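Local coordinates for adenylyl-sulfate kinase 1, chloroplastic (Arabidopsis thaliana, PDB 3UIE) that makes activated sulfate by transferring a phosphate from ATP to the 3'-position of adenosine 5'-phosphosulfate, working as a disulfide-linked homodimer, at the interface of chains A and B. Numbering follows the deposited sequence. Chains: chain A/B, Adenylyl-sulfate kinase 1, chloroplastic.

Contact 1: the interface of chains A and B. Residues chain A 84-85, 88, 118; chain B 67-68, 70.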
loop_
_atom_site.group_PDB
_atom_site.type_symbol
_atom_site.label_atom_id
_atom_site.label_comp_id
_atom_site.label_asym_id
_atom_site.label_seq_id
_atom_site.Cartn_x
_atom_site.Cartn_y
_atom_site.Cartn_z
ATOM N N ARG A 84 -6.410 11.183 -1.048
ATOM C CA ARG A 84 -6.220 10.846 0.352
ATOM C C ARG A 84 -5.744 9.403 0.508
ATOM O O ARG A 84 -4.775 9.141 1.217
ATOM C CB ARG A 84 -7.515 11.032 1.143
ATOM C CG ARG A 84 -7.337 10.762 2.624
ATOM C CD ARG A 84 -8.663 10.640 3.358
ATOM N NE ARG A 84 -9.353 9.375 3.103
ATOM C CZ ARG A 84 -9.110 8.234 3.750
ATOM N NH1 ARG A 84 -8.170 8.176 4.690
ATOM N NH2 ARG A 84 -9.804 7.140 3.451
ATOM N N ARG A 85 -6.432 8.467 -0.139
ATOM C CA ARG A 85 -6.070 7.054 -0.003
ATOM C C ARG A 85 -4.689 6.798 -0.584
ATOM O O ARG A 85 -3.893 6.066 0.000
ATOM C CB ARG A 85 -7.086 6.139 -0.690
ATOM C CG ARG A 85 -8.461 6.112 -0.047
ATOM C CD ARG A 85 -9.349 5.116 -0.799
ATOM N NE ARG A 85 -10.759 5.244 -0.457
ATOM C CZ ARG A 85 -11.733 4.614 -1.105
ATOM N NH1 ARG A 85 -11.446 3.812 -2.126
ATOM N NH2 ARG A 85 -12.995 4.792 -0.737
ATOM N N GLU A 88 -2.075 7.862 1.861
ATOM C CA GLU A 88 -1.936 6.908 2.961
ATOM C C GLU A 88 -1.176 5.653 2.528
ATOM O O GLU A 88 -0.344 5.126 3.269
ATOM C CB GLU A 88 -3.306 6.549 3.549
ATOM C CG GLU A 88 -3.981 7.724 4.316
ATOM C CD GLU A 88 -3.463 7.924 5.748
ATOM O OE1 GLU A 88 -2.404 7.367 6.138
ATOM O OE2 GLU A 88 -4.130 8.656 6.509
ATOM N N LEU A 118 1.147 13.937 6.145
ATOM C CA LEU A 118 1.144 12.549 6.630
ATOM C C LEU A 118 2.560 12.068 6.885
ATOM O O LEU A 118 2.779 11.126 7.643
ATOM C CB LEU A 118 0.486 11.609 5.621
ATOM C CG LEU A 118 -1.018 11.733 5.382
ATOM C CD1 LEU A 118 -1.495 10.707 4.337
ATOM C CD2 LEU A 118 -1.767 11.568 6.702
ATOM N N GLY B 67 -5.294 5.246 9.729
ATOM C CA GLY B 67 -4.797 5.984 8.578
ATOM C C GLY B 67 -5.681 5.834 7.352
ATOM O O GLY B 67 -6.695 6.525 7.207
ATOM N N LEU B 68 -5.282 4.945 6.452
ATOM C CA LEU B 68 -6.043 4.691 5.230
ATOM C C LEU B 68 -7.520 4.458 5.534
ATOM O O LEU B 68 -8.394 4.969 4.837
ATOM C CB LEU B 68 -5.496 3.442 4.520
ATOM C CG LEU B 68 -6.211 2.995 3.238
ATOM C CD1 LEU B 68 -6.160 4.111 2.188
ATOM C CD2 LEU B 68 -5.590 1.710 2.683
ATOM N N ARG B 70 -9.295 5.218 8.305
ATOM C CA ARG B 70 -9.764 6.001 9.438
ATOM C C ARG B 70 -11.236 6.365 9.278
ATOM O O ARG B 70 -11.888 6.783 10.241
ATOM C CB ARG B 70 -8.901 7.261 9.619
ATOM C CG ARG B 70 -9.041 8.302 8.511
ATOM C CD ARG B 70 -8.148 9.525 8.778
ATOM N NE ARG B 70 -6.743 9.151 8.944
ATOM C CZ ARG B 70 -5.785 9.978 9.360
ATOM N NH1 ARG B 70 -6.070 11.234 9.667
ATOM N NH2 ARG B 70 -4.535 9.549 9.478
#

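Contact 2: the interface of chains A and B. Residues chain A 46-47, 50, 54-56; chain B 12, 16-17, 19-20.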
loop_
_atom_site.group_PDB
_atom_site.type_symbol
_atom_site.label_atom_id
_atom_site.label_comp_id
_atom_site.label_asym_id
_atom_site.label_seq_id
_atom_site.Cartn_x
_atom_site.Cartn_y
_atom_site.Cartn_z
ATOM N N ASN A 46 11.797 5.068 -12.309
ATOM C CA ASN A 46 11.829 3.711 -11.778
ATOM C C ASN A 46 12.922 2.909 -12.479
ATOM O O ASN A 46 13.700 2.211 -11.840
ATOM C CB ASN A 46 10.466 3.072 -12.010
ATOM C CG ASN A 46 10.301 1.723 -11.309
ATOM O OD1 ASN A 46 11.116 1.326 -10.487
ATOM N ND2 ASN A 46 9.233 1.032 -11.641
ATOM N N GLN A 47 13.001 3.041 -13.797
ATOM C CA GLN A 47 13.997 2.297 -14.552
ATOM C C GLN A 47 15.408 2.666 -14.098
ATOM O O GLN A 47 16.266 1.804 -13.920
ATOM C CB GLN A 47 13.842 2.595 -16.041
ATOM C CG GLN A 47 14.974 2.064 -16.875
ATOM C CD GLN A 47 14.835 0.587 -17.158
ATOM O OE1 GLN A 47 13.884 -0.058 -16.710
ATOM N NE2 GLN A 47 15.782 0.038 -17.911
ATOM N N TYR A 50 16.103 1.502 -10.460
ATOM C CA TYR A 50 16.264 0.044 -10.439
ATOM C C TYR A 50 17.668 -0.324 -10.905
ATOM O O TYR A 50 18.301 -1.186 -10.326
ATOM C CB TYR A 50 15.229 -0.651 -11.320
ATOM C CG TYR A 50 15.420 -2.150 -11.265
ATOM C CD1 TYR A 50 14.849 -2.893 -10.247
ATOM C CD2 TYR A 50 16.238 -2.800 -12.187
ATOM C CE1 TYR A 50 15.046 -4.274 -10.162
ATOM C CE2 TYR A 50 16.448 -4.164 -12.109
ATOM C CZ TYR A 50 15.847 -4.891 -11.099
ATOM O OH TYR A 50 16.057 -6.243 -11.010
ATOM N N LYS A 54 18.138 0.321 -6.560
ATOM C CA LYS A 54 17.184 0.848 -5.581
ATOM C C LYS A 54 15.766 0.348 -5.888
ATOM O O LYS A 54 15.379 0.226 -7.051
ATOM C CB LYS A 54 17.225 2.375 -5.558
ATOM C CG LYS A 54 18.646 2.940 -5.451
ATOM C CD LYS A 54 19.305 2.520 -4.145
ATOM C CE LYS A 54 20.814 2.636 -4.214
ATOM N NZ LYS A 54 21.469 2.135 -2.970
ATOM N N LEU A 55 14.991 0.092 -4.843
ATOM C CA LEU A 55 13.656 -0.468 -5.002
ATOM C C LEU A 55 12.607 0.624 -4.955
ATOM O O LEU A 55 12.469 1.319 -3.937
ATOM C CB LEU A 55 13.377 -1.495 -3.904
ATOM C CG LEU A 55 12.021 -2.198 -3.950
ATOM C CD1 LEU A 55 11.833 -2.910 -5.278
ATOM C CD2 LEU A 55 11.899 -3.183 -2.778
ATOM N N CYS A 56 11.881 0.775 -6.062
ATOM C CA CYS A 56 10.814 1.770 -6.202
ATOM C C CYS A 56 9.506 1.059 -6.489
ATOM O O CYS A 56 9.504 -0.072 -6.955
ATOM C CB CYS A 56 11.080 2.710 -7.380
ATOM S SG CYS A 56 12.568 3.658 -7.246
ATOM N N VAL B 12 10.064 -1.992 -15.589
ATOM C CA VAL B 12 10.456 -2.755 -14.395
ATOM C C VAL B 12 9.318 -3.650 -13.919
ATOM O O VAL B 12 8.269 -3.156 -13.502
ATOM C CB VAL B 12 10.881 -1.817 -13.254
ATOM C CG1 VAL B 12 11.329 -2.616 -12.040
ATOM C CG2 VAL B 12 12.000 -0.912 -13.726
ATOM N N ASP B 16 11.658 -8.446 -11.702
ATOM C CA ASP B 16 12.865 -7.652 -11.522
ATOM C C ASP B 16 13.009 -7.234 -10.060
ATOM O O ASP B 16 14.099 -7.290 -9.490
ATOM C CB ASP B 16 12.871 -6.416 -12.446
ATOM C CG ASP B 16 12.831 -6.792 -13.911
ATOM O OD1 ASP B 16 13.667 -7.619 -14.337
ATOM O OD2 ASP B 16 11.949 -6.283 -14.624
ATOM N N ARG B 17 11.911 -6.814 -9.441
ATOM C CA ARG B 17 11.963 -6.449 -8.029
ATOM C C ARG B 17 12.291 -7.685 -7.174
ATOM O O ARG B 17 13.010 -7.598 -6.178
ATOM C CB ARG B 17 10.642 -5.805 -7.589
ATOM C CG ARG B 17 10.401 -4.419 -8.226
ATOM C CD ARG B 17 9.085 -3.791 -7.763
ATOM N NE ARG B 17 7.899 -4.427 -8.341
ATOM C CZ ARG B 17 7.369 -4.058 -9.505
ATOM N NH1 ARG B 17 7.943 -3.079 -10.189
ATOM N NH2 ARG B 17 6.283 -4.663 -9.993
ATOM N N ARG B 19 14.057 -10.283 -8.114
ATOM C CA ARG B 19 15.463 -10.542 -8.363
ATOM C C ARG B 19 16.351 -9.643 -7.494
ATOM O O ARG B 19 17.366 -10.079 -6.960
ATOM C CB ARG B 19 15.757 -10.297 -9.842
ATOM C CG ARG B 19 17.084 -10.826 -10.321
ATOM C CD ARG B 19 17.019 -11.089 -11.817
ATOM N NE ARG B 19 16.478 -9.948 -12.547
ATOM C CZ ARG B 19 17.206 -8.908 -12.931
ATOM N NH1 ARG B 19 18.502 -8.875 -12.639
ATOM N NH2 ARG B 19 16.646 -7.903 -13.600
ATOM N N LEU B 20 15.963 -8.384 -7.358
ATOM C CA LEU B 20 16.683 -7.446 -6.507
ATOM C C LEU B 20 16.651 -7.877 -5.028
ATOM O O LEU B 20 17.677 -7.841 -4.345
ATOM C CB LEU B 20 16.101 -6.041 -6.675
ATOM C CG LEU B 20 16.769 -4.881 -5.955
ATOM C CD1 LEU B 20 18.256 -4.849 -6.295
ATOM C CD2 LEU B 20 16.106 -3.585 -6.372
HETATM O O HOH W 1 10.128 -1.033 -9.415
#

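Contact 3: the interface of chains A and B. Residues chain A 12, 17, 20-21, 96, 98; chain B 50, 54-57.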
loop_
_atom_site.group_PDB
_atom_site.type_symbol
_atom_site.label_atom_id
_atom_site.label_comp_id
_atom_site.label_asym_id
_atom_site.label_seq_id
_atom_site.Cartn_x
_atom_site.Cartn_y
_atom_site.Cartn_z
ATOM N N VAL A 12 10.910 -4.833 14.349
ATOM C CA VAL A 12 11.545 -4.405 13.093
ATOM C C VAL A 12 11.105 -2.997 12.711
ATOM O O VAL A 12 9.930 -2.767 12.425
ATOM C CB VAL A 12 11.214 -5.374 11.947
ATOM C CG1 VAL A 12 11.913 -4.949 10.665
ATOM C CG2 VAL A 12 11.632 -6.779 12.328
ATOM N N ARG A 17 14.566 -1.803 7.875
ATOM C CA ARG A 17 14.244 -2.079 6.479
ATOM C C ARG A 17 15.140 -1.243 5.552
ATOM O O ARG A 17 15.561 -1.700 4.488
ATOM C CB ARG A 17 12.758 -1.811 6.205
ATOM C CG ARG A 17 11.820 -2.812 6.912
ATOM C CD ARG A 17 10.345 -2.532 6.614
ATOM N NE ARG A 17 9.828 -1.342 7.293
ATOM C CZ ARG A 17 9.310 -1.370 8.518
ATOM N NH1 ARG A 17 9.269 -2.523 9.171
ATOM N NH2 ARG A 17 8.844 -0.260 9.099
ATOM N N LEU A 20 18.517 -2.838 5.319
ATOM C CA LEU A 20 18.455 -3.990 4.429
ATOM C C LEU A 20 18.524 -3.570 2.947
ATOM O O LEU A 20 19.254 -4.178 2.161
ATOM C CB LEU A 20 17.181 -4.790 4.706
ATOM C CG LEU A 20 16.961 -6.096 3.960
ATOM C CD1 LEU A 20 18.172 -7.006 4.141
ATOM C CD2 LEU A 20 15.712 -6.770 4.490
ATOM N N LEU A 21 17.764 -2.540 2.579
ATOM C CA LEU A 21 17.663 -2.094 1.185
ATOM C C LEU A 21 18.755 -1.117 0.777
ATOM O O LEU A 21 18.899 -0.824 -0.406
ATOM C CB LEU A 21 16.313 -1.411 0.929
ATOM C CG LEU A 21 15.080 -2.295 1.111
ATOM C CD1 LEU A 21 13.822 -1.456 1.045
ATOM C CD2 LEU A 21 15.070 -3.359 0.043
ATOM N N ALA A 96 7.862 1.121 4.637
ATOM C CA ALA A 96 8.466 -0.167 4.285
ATOM C C ALA A 96 9.871 0.000 3.723
ATOM O O ALA A 96 10.538 -0.996 3.429
ATOM C CB ALA A 96 7.596 -0.886 3.280
ATOM N N ILE A 98 10.550 1.771 0.876
ATOM C CA ILE A 98 10.451 1.846 -0.579
ATOM C C ILE A 98 10.431 3.303 -1.042
ATOM O O ILE A 98 9.886 4.154 -0.355
ATOM C CB ILE A 98 9.125 1.194 -1.038
ATOM C CG1 ILE A 98 9.032 -0.250 -0.539
ATOM C CG2 ILE A 98 8.972 1.280 -2.541
ATOM C CD1 ILE A 98 10.089 -1.132 -1.085
ATOM N N TYR B 50 13.161 -11.025 8.729
ATOM C CA TYR B 50 14.143 -9.940 8.640
ATOM C C TYR B 50 15.536 -10.482 8.941
ATOM O O TYR B 50 16.488 -10.136 8.269
ATOM C CB TYR B 50 13.814 -8.801 9.602
ATOM C CG TYR B 50 14.841 -7.699 9.475
ATOM C CD1 TYR B 50 14.710 -6.727 8.498
ATOM C CD2 TYR B 50 15.978 -7.684 10.282
ATOM C CE1 TYR B 50 15.669 -5.722 8.345
ATOM C CE2 TYR B 50 16.938 -6.701 10.135
ATOM C CZ TYR B 50 16.774 -5.725 9.170
ATOM O OH TYR B 50 17.726 -4.752 9.012
ATOM N N LYS B 54 15.072 -11.129 4.596
ATOM C CA LYS B 54 13.892 -10.962 3.743
ATOM C C LYS B 54 13.080 -9.736 4.182
ATOM O O LYS B 54 12.965 -9.451 5.375
ATOM C CB LYS B 54 13.026 -12.220 3.769
ATOM C CG LYS B 54 13.825 -13.508 3.530
ATOM C CD LYS B 54 14.461 -13.509 2.148
ATOM C CE LYS B 54 15.612 -14.491 2.060
ATOM N NZ LYS B 54 16.298 -14.426 0.736
ATOM N N LEU B 55 12.497 -9.038 3.217
ATOM C CA LEU B 55 11.770 -7.807 3.498
ATOM C C LEU B 55 10.283 -8.073 3.601
ATOM O O LEU B 55 9.655 -8.520 2.629
ATOM C CB LEU B 55 12.032 -6.775 2.401
ATOM C CG LEU B 55 11.360 -5.411 2.567
ATOM C CD1 LEU B 55 11.769 -4.771 3.882
ATOM C CD2 LEU B 55 11.716 -4.502 1.381
ATOM N N CYS B 56 9.729 -7.808 4.784
ATOM C CA CYS B 56 8.304 -7.992 5.071
ATOM C C CYS B 56 7.702 -6.660 5.471
ATOM O O CYS B 56 8.413 -5.759 5.895
ATOM C CB CYS B 56 8.091 -8.950 6.246
ATOM S SG CYS B 56 8.715 -10.584 5.987
ATOM N N TYR B 57 6.390 -6.546 5.366
ATOM C CA TYR B 57 5.714 -5.364 5.891
ATOM C C TYR B 57 4.352 -5.789 6.429
ATOM O O TYR B 57 3.611 -6.474 5.741
ATOM C CB TYR B 57 5.552 -4.289 4.819
ATOM C CG TYR B 57 5.146 -2.990 5.468
ATOM C CD1 TYR B 57 6.070 -2.239 6.193
ATOM C CD2 TYR B 57 3.833 -2.549 5.410
ATOM C CE1 TYR B 57 5.687 -1.056 6.825
ATOM C CE2 TYR B 57 3.442 -1.385 6.038
ATOM C CZ TYR B 57 4.371 -0.640 6.735
ATOM O OH TYR B 57 3.970 0.517 7.355
HETATM O O HOH W 2 9.740 -5.433 8.240
#

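Contact 4: the interface of chains A and B. Residues chain A 68, 71, 81, 84-85; chain B 68, 71, 81, 84-85.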
loop_
_atom_site.group_PDB
_atom_site.type_symbol
_atom_site.label_atom_id
_atom_site.label_comp_id
_atom_site.label_asym_id
_atom_site.label_seq_id
_atom_site.Cartn_x
_atom_site.Cartn_y
_atom_site.Cartn_z
ATOM N N LEU A 68 -7.830 -0.678 -5.676
ATOM C CA LEU A 68 -8.161 -0.068 -4.390
ATOM C C LEU A 68 -9.242 0.997 -4.542
ATOM O O LEU A 68 -10.170 1.072 -3.739
ATOM C CB LEU A 68 -6.914 0.596 -3.786
ATOM C CG LEU A 68 -7.089 1.333 -2.451
ATOM C CD1 LEU A 68 -7.590 0.364 -1.374
ATOM C CD2 LEU A 68 -5.777 1.990 -2.011
ATOM N N ASP A 71 -13.950 2.152 -6.546
ATOM C CA ASP A 71 -15.248 2.676 -6.123
ATOM C C ASP A 71 -15.371 4.194 -6.282
ATOM O O ASP A 71 -16.431 4.763 -6.017
ATOM C CB ASP A 71 -15.523 2.296 -4.671
ATOM C CG ASP A 71 -14.463 2.818 -3.731
ATOM O OD1 ASP A 71 -13.299 2.924 -4.165
ATOM O OD2 ASP A 71 -14.793 3.140 -2.570
ATOM N N GLU A 81 -10.853 11.945 -2.076
ATOM C CA GLU A 81 -10.717 10.628 -1.457
ATOM C C GLU A 81 -9.661 9.787 -2.179
ATOM O O GLU A 81 -8.877 9.083 -1.548
ATOM C CB GLU A 81 -12.065 9.893 -1.439
ATOM C CG GLU A 81 -12.012 8.506 -0.816
ATOM C CD GLU A 81 -11.673 8.521 0.664
ATOM O OE1 GLU A 81 -11.503 9.612 1.262
ATOM O OE2 GLU A 81 -11.581 7.417 1.232
ATOM N N ARG A 84 -6.410 11.183 -1.048
ATOM C CA ARG A 84 -6.220 10.846 0.352
ATOM C C ARG A 84 -5.744 9.403 0.508
ATOM O O ARG A 84 -4.775 9.141 1.217
ATOM C CB ARG A 84 -7.515 11.032 1.143
ATOM C CG ARG A 84 -7.337 10.762 2.624
ATOM C CD ARG A 84 -8.663 10.640 3.358
ATOM N NE ARG A 84 -9.353 9.375 3.103
ATOM C CZ ARG A 84 -9.110 8.234 3.750
ATOM N NH1 ARG A 84 -8.170 8.176 4.690
ATOM N NH2 ARG A 84 -9.804 7.140 3.451
ATOM N N ARG A 85 -6.432 8.467 -0.139
ATOM C CA ARG A 85 -6.070 7.054 -0.003
ATOM C C ARG A 85 -4.689 6.798 -0.584
ATOM O O ARG A 85 -3.893 6.066 0.000
ATOM C CB ARG A 85 -7.086 6.139 -0.690
ATOM C CG ARG A 85 -8.461 6.112 -0.047
ATOM C CD ARG A 85 -9.349 5.116 -0.799
ATOM N NE ARG A 85 -10.759 5.244 -0.457
ATOM C CZ ARG A 85 -11.733 4.614 -1.105
ATOM N NH1 ARG A 85 -11.446 3.812 -2.126
ATOM N NH2 ARG A 85 -12.995 4.792 -0.737
ATOM N N LEU B 68 -5.282 4.945 6.452
ATOM C CA LEU B 68 -6.043 4.691 5.230
ATOM C C LEU B 68 -7.520 4.458 5.534
ATOM O O LEU B 68 -8.394 4.969 4.837
ATOM C CB LEU B 68 -5.496 3.442 4.520
ATOM C CG LEU B 68 -6.211 2.995 3.238
ATOM C CD1 LEU B 68 -6.160 4.111 2.188
ATOM C CD2 LEU B 68 -5.590 1.710 2.683
ATOM N N ASP B 71 -11.763 6.216 8.066
ATOM C CA ASP B 71 -13.158 6.568 7.803
ATOM C C ASP B 71 -14.130 5.407 8.027
ATOM O O ASP B 71 -15.343 5.577 7.896
ATOM C CB ASP B 71 -13.310 7.088 6.376
ATOM C CG ASP B 71 -12.866 6.076 5.347
ATOM O OD1 ASP B 71 -11.947 5.292 5.658
ATOM O OD2 ASP B 71 -13.443 6.049 4.240
ATOM N N GLU B 81 -15.499 -3.369 3.634
ATOM C CA GLU B 81 -14.683 -2.362 2.959
ATOM C C GLU B 81 -13.265 -2.326 3.535
ATOM O O GLU B 81 -12.290 -2.194 2.800
ATOM C CB GLU B 81 -15.336 -0.975 3.060
ATOM C CG GLU B 81 -14.546 0.137 2.387
ATOM C CD GLU B 81 -14.441 -0.023 0.880
ATOM O OE1 GLU B 81 -15.008 -0.984 0.306
ATOM O OE2 GLU B 81 -13.779 0.837 0.268
ATOM N N ARG B 84 -11.595 -5.323 2.113
ATOM C CA ARG B 84 -11.394 -5.113 0.690
ATOM C C ARG B 84 -10.182 -4.220 0.434
ATOM O O ARG B 84 -9.326 -4.552 -0.383
ATOM C CB ARG B 84 -12.627 -4.477 0.048
ATOM C CG ARG B 84 -12.484 -4.312 -1.452
ATOM C CD ARG B 84 -13.555 -3.409 -2.044
ATOM N NE ARG B 84 -13.339 -1.990 -1.761
ATOM C CZ ARG B 84 -12.543 -1.187 -2.469
ATOM N NH1 ARG B 84 -11.856 -1.659 -3.506
ATOM N NH2 ARG B 84 -12.428 0.095 -2.136
ATOM N N ARG B 85 -10.117 -3.082 1.118
ATOM C CA ARG B 85 -9.011 -2.146 0.895
ATOM C C ARG B 85 -7.690 -2.769 1.316
ATOM O O ARG B 85 -6.684 -2.623 0.626
ATOM C CB ARG B 85 -9.216 -0.834 1.654
ATOM C CG ARG B 85 -10.373 0.017 1.161
ATOM C CD ARG B 85 -10.421 1.318 1.968
ATOM N NE ARG B 85 -11.665 2.054 1.783
ATOM C CZ ARG B 85 -12.008 3.113 2.509
ATOM N NH1 ARG B 85 -11.198 3.557 3.465
ATOM N NH2 ARG B 85 -13.164 3.721 2.284
HETATM O O HOH W 3 -15.453 3.117 0.567
HETATM O O HOH W 4 -14.294 6.564 1.193
#

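Contact 1: the interface of chains A and B
The guanidinium of A:Arg84 turns its edge to the loop of chain B, with the carbonyl oxygens of B:Gly67 and B:Leu68 lying in its plane; B:Gly67 CA sits at the edge of the B:Arg70 guanidinium. In this APS-kinase homodimer A:Arg84 grips the loop end-on, NH1 and NH2 both donating to B:Leu68 O. The NH2 bond is the shorter and straighter, 2.9 Å to B:Leu68 O and 152° at the hydrogen. NH1 stands 3.2 Å from B:Leu68 O and comes from above the carbonyl plane. A bend at chi3 (75°) swings the guanidinium round toward the loop.

B:Arg70, poorly ordered, crosses A:Glu88 at about a right angle, its guanidinium plane 54° from that of the carboxylate. Its NH2 forms a salt bridge with OE2 of A:Glu88 at 3.1 Å, purely electrostatic because no N-H of that nitrogen is aimed at the oxygen. Within chain B its NE donates to B:Gly67 O, 3.1 Å away, tying the side chain back to its own loop. The A:Glu88 chain bends at chi2, laying CB, CG and the carboxylate along the backbone of B:Gly67 and B:Leu68; CB is 3.7 Å from B:Leu68 CA. Farther along, B:Leu68 CD1 meets A:Arg85 CB at 3.6 Å.

Contact 2: the interface of chains A and B
A:Tyr50 reaches from its helix across the dimer interface and crosses B:Asp16 and B:Arg19 at about a right angle, its hydroxyl ending over the short N-terminal helix of chain B. CG stands anti to the backbone N (chi1 -180°), which points the ring at helix 14-21 of chain B, and OH donates to the main-chain oxygen B:Asp16 O at 2.7 Å. The donor lies above the carbonyl plane rather than on a lone pair.

The ring plane is turned 66° from the guanidinium of B:Arg19, and the hydroxyl sits over one face of that group, near its rim, with OH 3.1 Å from B:Arg19 NH2. The guanidinium is held by its own chain: NH2 donates to B:Asp16 OD1 at 3.1 Å, nearly straight (170° at the hydrogen), a salt bridge that uses the edge.

B:Leu20 runs antiparallel alongside the ring, CD2 lying 4.0 Å from A:Tyr50 CE1. B:Val12 crosses obliquely, offering CG1 to the ring, while its CB comes within 3.7 Å of A:Asn46 ND2. Water 1 joins A:Asn46 OD1, A:Cys56 O and B:Arg17 NH1, the last at 3.1 Å.

In the fold, the contact sets helix 38-51 and the start of strand 56-60 of one subunit against the segment at B:Val12 and helix 14-21 of the other.

Contact 3: the interface of chains A and B
A:Arg17, on the N-terminal helix of one APS-kinase subunit, runs across B:Leu55 at about a right angle, its aliphatic part resting on CD1 of that leucine. CB comes within 3.9 Å of B:Leu55 CD1, and CG draws in to 3.6 Å from the same methyl. CD touches that methyl too and lies beside the carbonyl oxygen of B:Cys56. There the chain bends (chi3 -73°), turning the guanidinium toward B:Tyr57. NE is 4.0 Å from B:Tyr57 CD1, while CZ and NH2 approach CE1. The ring stands almost perpendicular to the guanidinium, 88° between planes, and presents its CD1-CE1 edge to one face of the arginine, near the rim. At the guanidinium edge, NH1 holds water 2 at 3.1 Å, which in turn meets B:Cys56 O at 2.7 Å. Among the residues of this patch no direct polar bond joins the chains, and water 2 links A:Arg17 to B:Cys56.

Further carbon contacts extend the patch. A:Leu21 CD1 packs on the other methyl of the leucine, B:Leu55 CD2, at 3.7 Å, and A:Ala96 CB meets B:Tyr57 CD1 at 3.6 Å. The contact thus gives the homodimer a largely apolar seam that seats the N-terminal helix of one subunit on the other.

Contact 4: the interface of chains A and B
A:Arg85 and B:Arg85 meet across the two-fold axis of the homodimer, each setting its NE over the centre of the other's guanidinium, 3.8 Å above the plane. Their tips come close, NH2 of A:Arg85 being 3.2 Å from NH2 of B:Arg85, a pairing of like charges that the surrounding carboxylates would be expected to offset.

Each chain brings carboxylates to its own arginine. A:Asp71 takes A:Arg85 end-on through both syn lone pairs, NH1 giving 2.9 Å to OD1, while NH2 serves OD2. A:Arg85 NE donates to A:Glu81 OE2 at 2.9 Å, met on the anti side but 26° out of the carboxylate plane. The extended chain from CG to NE carries the guanidinium out to the axis.

A:Glu81 also receives A:Arg84 side-on: NE goes to OE1 at 2.8 Å, nearly straight at 169°, and NH2 to OE2, reached from the same face as A:Arg85 NE. This would help to orient A:Arg84 for its grip on B:Leu68, and leaves its NH2 in a longer salt bridge, 3.6 Å from B:Asp71 OD1. The acids A:Glu81 and B:Asp71 face each other tip to tip; water 4, to one side, bridges A:Glu81 OE2 and B:Asp71 OD2 and also bonds A:Arg85 NH2 at 2.9 Å.

In the fold, helix 76-95 of chain A meets its own loop through A:Asp71 and the partner's loop through B:Leu68, and chain B does the reverse.

Contacts 1 and 4 are neighbours, their C-alpha centres about 8 Å apart, and share A:Arg84, A:Arg85 and B:Leu68, so helix 76-95 serves both. Contacts 2 and 3 lie about 15 Å from each other and use the same elements with the chains exchanged: helix 14-21 against helix 38-51 and strand 56-60. The two groups are 21 to 26 Å apart, centre to centre, which spreads the dimer contact over distant patches. Contacts 1 and 4 lie about 14 and 16 Å from the probable active-site serine A:Ser106, contacts 2 and 3 about 23 and 27 Å; the structure alone does not show a coupling to catalysis.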